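Local structure of putative isohexenylglutaconyl-CoA hydratase (Pseudomonas aeruginosa, 4ZU2) at the interface of chains A and B. The protein hydrates isohexenylglutaconyl-CoA as a crotonase-family enzyme upregulated in citronellate-grown Pseudomonas aeruginosa. Sequence-based numbering; all coordinates share one arbitrary frame. Chains: chain A/B, Putative isohexenylglutaconyl-CoA hydratase.

The interface of chains A and B. Residues chain A 159-160, 163-164, 167; chain B 99, 104, 122-125, 156, 184, 216, 219-220.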
ATOM      1  N   LEU A 159       0.931  -3.935  -5.012  1.00 23.11           N
ATOM      2  CA  LEU A 159       1.061  -4.375  -6.394  1.00 22.44           C
ATOM      3  C   LEU A 159       2.436  -4.044  -7.000  1.00 21.53           C
ATOM      4  O   LEU A 159       2.994  -4.807  -7.804  1.00 15.37           O
ATOM      5  CB  LEU A 159      -0.023  -3.742  -7.240  1.00 18.33           C
ATOM      6  CG  LEU A 159      -0.013  -4.062  -8.741  1.00 19.82           C
ATOM      7  CD1 LEU A 159      -0.398  -5.540  -8.998  1.00 16.88           C
ATOM      8  CD2 LEU A 159      -0.986  -3.166  -9.478  1.00 20.35           C
ATOM      9  N   THR A 160       2.971  -2.891  -6.620  1.00 17.68           N
ATOM     10  CA  THR A 160       4.102  -2.317  -7.341  1.00 23.44           C
ATOM     11  C   THR A 160       5.317  -3.194  -7.092  1.00 23.63           C
ATOM     12  O   THR A 160       6.067  -3.497  -8.006  1.00 21.40           O
ATOM     13  CB  THR A 160       4.364  -0.863  -6.936  1.00 26.70           C
ATOM     14  OG1 THR A 160       3.205  -0.074  -7.251  1.00 30.68           O
ATOM     15  CG2 THR A 160       5.625  -0.298  -7.668  1.00 23.48           C
ATOM     16  N   ARG A 163       4.449  -7.271  -8.447  1.00 20.01           N
ATOM     17  CA  ARG A 163       4.594  -7.524  -9.871  1.00 13.64           C
ATOM     18  C   ARG A 163       6.050  -7.820 -10.262  1.00 23.68           C
ATOM     19  O   ARG A 163       6.277  -8.698 -11.063  1.00 24.94           O
ATOM     20  CB  ARG A 163       3.977  -6.417 -10.729  1.00 12.62           C
ATOM     21  CG  ARG A 163       4.518  -4.988 -10.530  1.00 14.58           C
ATOM     22  CD  ARG A 163       3.464  -3.975 -10.824  1.00 16.60           C
ATOM     23  NE  ARG A 163       2.957  -4.085 -12.192  1.00 15.88           N
ATOM     24  CZ  ARG A 163       2.095  -3.241 -12.742  1.00 20.56           C
ATOM     25  NH1 ARG A 163       1.593  -2.199 -12.052  1.00 21.69           N
ATOM     26  NH2 ARG A 163       1.715  -3.440 -13.979  1.00 22.87           N
ATOM     27  N   ARG A 164       7.026  -7.129  -9.662  1.00 27.18           N
ATOM     28  CA  ARG A 164       8.425  -7.333 -10.009  1.00 21.32           C
ATOM     29  C   ARG A 164       8.898  -8.668  -9.485  1.00 17.04           C
ATOM     30  O   ARG A 164       9.534  -9.390 -10.205  1.00 23.67           O
ATOM     31  CB  ARG A 164       9.336  -6.224  -9.446  1.00 24.76           C
ATOM     32  CG  ARG A 164      10.815  -6.429  -9.743  1.00 29.22           C
ATOM     33  CD  ARG A 164      11.699  -5.251  -9.292  1.00 27.98           C
ATOM     34  NE  ARG A 164      12.036  -5.328  -7.884  1.00 25.96           N
ATOM     35  CZ  ARG A 164      12.951  -6.135  -7.353  1.00 25.07           C
ATOM     36  NH1 ARG A 164      13.652  -6.951  -8.107  1.00 29.57           N
ATOM     37  NH2 ARG A 164      13.182  -6.113  -6.050  1.00 28.25           N
ATOM     38  N   LEU A 167       7.038 -11.592 -11.544  1.00 15.88           N
ATOM     39  CA  LEU A 167       7.258 -11.693 -12.971  1.00 11.47           C
ATOM     40  C   LEU A 167       8.766 -11.751 -13.391  1.00 23.93           C
ATOM     41  O   LEU A 167       9.054 -11.822 -14.585  1.00 20.79           O
ATOM     42  CB  LEU A 167       6.542 -10.553 -13.669  1.00 16.41           C
ATOM     43  CG  LEU A 167       5.060 -10.461 -13.271  1.00 25.86           C
ATOM     44  CD1 LEU A 167       4.441  -9.205 -13.834  1.00 22.03           C
ATOM     45  CD2 LEU A 167       4.268 -11.736 -13.698  1.00 15.96           C
TER
ATOM     46  N   GLN B  99      -1.058  -1.295 -18.318  1.00 20.90           N
ATOM     47  CA  GLN B  99      -1.109  -2.025 -17.020  1.00 21.77           C
ATOM     48  C   GLN B  99      -1.442  -3.540 -17.170  1.00 28.53           C
ATOM     49  O   GLN B  99      -0.820  -4.383 -16.510  1.00 27.66           O
ATOM     50  CB  GLN B  99      -2.142  -1.365 -16.107  1.00 18.92           C
ATOM     51  CG  GLN B  99      -2.366  -1.972 -14.732  1.00 22.86           C
ATOM     52  CD  GLN B  99      -1.482  -1.342 -13.705  1.00 23.45           C
ATOM     53  OE1 GLN B  99      -0.278  -1.217 -13.914  1.00 18.87           O
ATOM     54  NE2 GLN B  99      -2.072  -0.900 -12.603  1.00 23.43           N
ATOM     55  N   LEU B 104       6.011  -8.414 -19.638  1.00 19.62           N
ATOM     56  CA  LEU B 104       6.643  -7.608 -18.595  1.00 14.49           C
ATOM     57  C   LEU B 104       6.955  -6.235 -19.164  1.00 20.21           C
ATOM     58  O   LEU B 104       7.596  -6.134 -20.196  1.00 28.99           O
ATOM     59  CB  LEU B 104       7.913  -8.268 -18.064  1.00 18.69           C
ATOM     60  CG  LEU B 104       8.663  -7.511 -16.951  1.00 21.86           C
ATOM     61  CD1 LEU B 104       8.229  -7.993 -15.616  1.00 20.40           C
ATOM     62  CD2 LEU B 104      10.207  -7.643 -17.072  1.00 27.80           C
ATOM     63  N   CYS B 122       3.546   4.704 -13.877  1.00 25.56           N
ATOM     64  CA  CYS B 122       2.751   4.076 -12.825  1.00 22.08           C
ATOM     65  C   CYS B 122       2.215   2.667 -13.185  1.00 20.60           C
ATOM     66  O   CYS B 122       1.740   1.961 -12.317  1.00 21.51           O
ATOM     67  CB  CYS B 122       1.573   5.004 -12.458  1.00 20.43           C
ATOM     68  SG  CYS B 122       2.088   6.383 -11.424  1.00 26.72           S
ATOM     69  N   VAL B 123       2.231   2.319 -14.472  1.00 22.52           N
ATOM     70  CA  VAL B 123       1.640   1.074 -14.984  1.00 23.43           C
ATOM     71  C   VAL B 123       2.727   0.133 -15.551  1.00 25.00           C
ATOM     72  O   VAL B 123       2.416  -0.760 -16.356  1.00 24.09           O
ATOM     73  CB  VAL B 123       0.557   1.317 -16.091  1.00 25.71           C
ATOM     74  CG1 VAL B 123      -0.701   1.998 -15.528  1.00 19.62           C
ATOM     75  CG2 VAL B 123       1.114   2.153 -17.205  1.00 29.86           C
ATOM     76  N   SER B 124       3.981   0.313 -15.110  1.00 23.31           N
ATOM     77  CA  SER B 124       5.080  -0.606 -15.482  1.00 20.53           C
ATOM     78  C   SER B 124       5.284  -1.698 -14.450  1.00 18.08           C
ATOM     79  O   SER B 124       5.010  -1.481 -13.276  1.00 15.04           O
ATOM     80  CB  SER B 124       6.385   0.157 -15.612  1.00 23.78           C
ATOM     81  OG  SER B 124       6.712   0.829 -14.399  1.00 29.85           O
ATOM     82  N   ASP B 125       5.799  -2.868 -14.861  1.00 14.80           N
ATOM     83  CA  ASP B 125       6.166  -3.875 -13.875  1.00 14.75           C
ATOM     84  C   ASP B 125       7.527  -3.522 -13.287  1.00 18.36           C
ATOM     85  O   ASP B 125       7.842  -3.869 -12.146  1.00 12.93           O
ATOM     86  CB  ASP B 125       6.162  -5.290 -14.503  1.00 20.84           C
ATOM     87  CG  ASP B 125       4.818  -5.642 -15.110  1.00 24.50           C
ATOM     88  OD1 ASP B 125       3.813  -5.690 -14.348  1.00 22.72           O
ATOM     89  OD2 ASP B 125       4.780  -5.883 -16.345  1.00 24.17           O
ATOM     90  N   ARG B 156      -0.131   2.661  -7.398  1.00 26.68           N
ATOM     91  CA  ARG B 156       1.354   2.678  -7.373  1.00 21.80           C
ATOM     92  C   ARG B 156       1.971   2.889  -6.003  1.00 20.02           C
ATOM     93  O   ARG B 156       2.645   2.011  -5.462  1.00 26.80           O
ATOM     94  CB  ARG B 156       1.923   3.749  -8.292  1.00 22.44           C
ATOM     95  CG  ARG B 156       3.387   3.514  -8.630  1.00 23.82           C
ATOM     96  CD  ARG B 156       3.491   2.370  -9.599  1.00 23.89           C
ATOM     97  NE  ARG B 156       4.834   2.200 -10.079  1.00 24.37           N
ATOM     98  CZ  ARG B 156       5.196   1.306 -10.982  1.00 24.15           C
ATOM     99  NH1 ARG B 156       4.303   0.478 -11.499  1.00 19.02           N
ATOM    100  NH2 ARG B 156       6.462   1.234 -11.353  1.00 30.40           N
ATOM    101  N   HIS B 184      11.391   1.167  -9.061  1.00 21.25           N
ATOM    102  CA  HIS B 184      12.070   0.065  -8.390  1.00 25.29           C
ATOM    103  C   HIS B 184      13.575   0.319  -8.285  1.00 25.37           C
ATOM    104  O   HIS B 184      14.222  -0.033  -7.284  1.00 24.85           O
ATOM    105  CB  HIS B 184      11.813  -1.241  -9.147  1.00 28.34           C
ATOM    106  CG  HIS B 184      10.359  -1.582  -9.273  1.00 26.18           C
ATOM    107  ND1 HIS B 184       9.546  -1.031 -10.242  1.00 27.35           N
ATOM    108  CD2 HIS B 184       9.573  -2.403  -8.539  1.00 23.11           C
ATOM    109  CE1 HIS B 184       8.320  -1.505 -10.102  1.00 26.25           C
ATOM    110  NE2 HIS B 184       8.313  -2.344  -9.081  1.00 25.78           N
ATOM    111  N   LYS B 216       0.298 -12.366 -13.652  1.00 19.53           N
ATOM    112  CA  LYS B 216       0.047 -10.956 -13.719  1.00 18.08           C
ATOM    113  C   LYS B 216      -1.421 -10.672 -13.551  1.00 21.59           C
ATOM    114  O   LYS B 216      -1.795  -9.843 -12.697  1.00 15.60           O
ATOM    115  CB  LYS B 216       0.519 -10.313 -15.032  1.00 19.52           C
ATOM    116  CG  LYS B 216       0.669  -8.796 -14.898  1.00 20.96           C
ATOM    117  CD  LYS B 216       0.802  -8.075 -16.246  1.00 27.51           C
ATOM    118  CE  LYS B 216       1.516  -6.750 -16.087  1.00 27.35           C
ATOM    119  NZ  LYS B 216       2.199  -6.308 -17.314  1.00 26.99           N
ATOM    120  N   LEU B 219      -2.464 -11.053  -9.928  1.00 17.55           N
ATOM    121  CA  LEU B 219      -2.046  -9.948  -9.064  1.00 15.36           C
ATOM    122  C   LEU B 219      -2.975  -8.747  -9.289  1.00 14.45           C
ATOM    123  O   LEU B 219      -3.500  -8.172  -8.332  1.00 15.96           O
ATOM    124  CB  LEU B 219      -0.629  -9.515  -9.377  1.00 14.45           C
ATOM    125  CG  LEU B 219       0.560 -10.467  -9.274  1.00 11.35           C
ATOM    126  CD1 LEU B 219       1.793  -9.843  -9.954  1.00 19.28           C
ATOM    127  CD2 LEU B 219       0.846 -10.700  -7.869  1.00  5.83           C
ATOM    128  N   LEU B 220      -3.163  -8.369 -10.554  1.00 11.32           N
ATOM    129  CA  LEU B 220      -4.076  -7.277 -10.899  1.00 17.79           C
ATOM    130  C   LEU B 220      -5.503  -7.457 -10.332  1.00 18.05           C
ATOM    131  O   LEU B 220      -6.129  -6.491  -9.870  1.00 21.31           O
ATOM    132  CB  LEU B 220      -4.121  -7.065 -12.422  1.00 15.25           C
ATOM    133  CG  LEU B 220      -2.808  -6.536 -13.023  1.00 22.03           C
ATOM    134  CD1 LEU B 220      -2.869  -6.582 -14.533  1.00 26.59           C
ATOM    135  CD2 LEU B 220      -2.450  -5.081 -12.553  1.00 17.37           C
TER
HETATM  136  O   HOH W   1       1.804  -0.545  -9.878  1.00 15.43           O
HETATM  137  O   HOH W   2       1.302  -0.788  -4.810  1.00 29.20           O
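Helix 159-168 of chain A lays one side against chain B, facing the loop 122-125, the ends of helices 81-99 and 149-157, and helix 209-221. A:Arg163 is the centrepiece. Its CG takes the crowded position between backbone N and carbonyl carbon (chi1 59°), and the chain bends at chi3 (-59°), sending the guanidinium into chain B. There NE meets the carboxylate oxygen OD1 of B:Asp125 at 2.8 Å in a salt bridge, and NH2 reaches the same oxygen, a side-on grip from above the carboxylate plane. At its far end NH1 and NH2 both hold the amide oxygen OE1 of B:Gln99, NH1 at 2.8 Å, again from above the acceptor's plane. Both oxygens lie in the guanidinium plane, fixing its rotation, while the carbonyl O of B:Ser124 sits 3.4 Å from CZ of A:Arg163, over one face. B:Lys216 NZ takes the syn lone pair of OD2 on B:Asp125 at 2.8 Å; flanked by two basic groups, this carboxylate is likely to stay ionised.

One turn earlier, A:Thr160 OG1 donates to B:Arg156 O at 2.8 Å, on a lone pair, and its CG2 rests over one face of the guanidinium of B:Arg156, offset toward the rim. That guanidinium is steadied by a nearly straight bond from NH1 to B:Ser124 O (2.7 Å), and water 1 links it to A:Thr160 and A:Arg163. B:His184 points NE2 edge-on at A:Thr160 O (2.7 Å, 170° at H), while A:Arg164 slides past its ring. Leucines flank the polar core: A:Leu159 against B:Leu219 and B:Leu220, A:Leu167 against B:Leu104. The patch ties neighbouring subunits together in the deposited trimer, a trimer being the usual building block of the crotonase family.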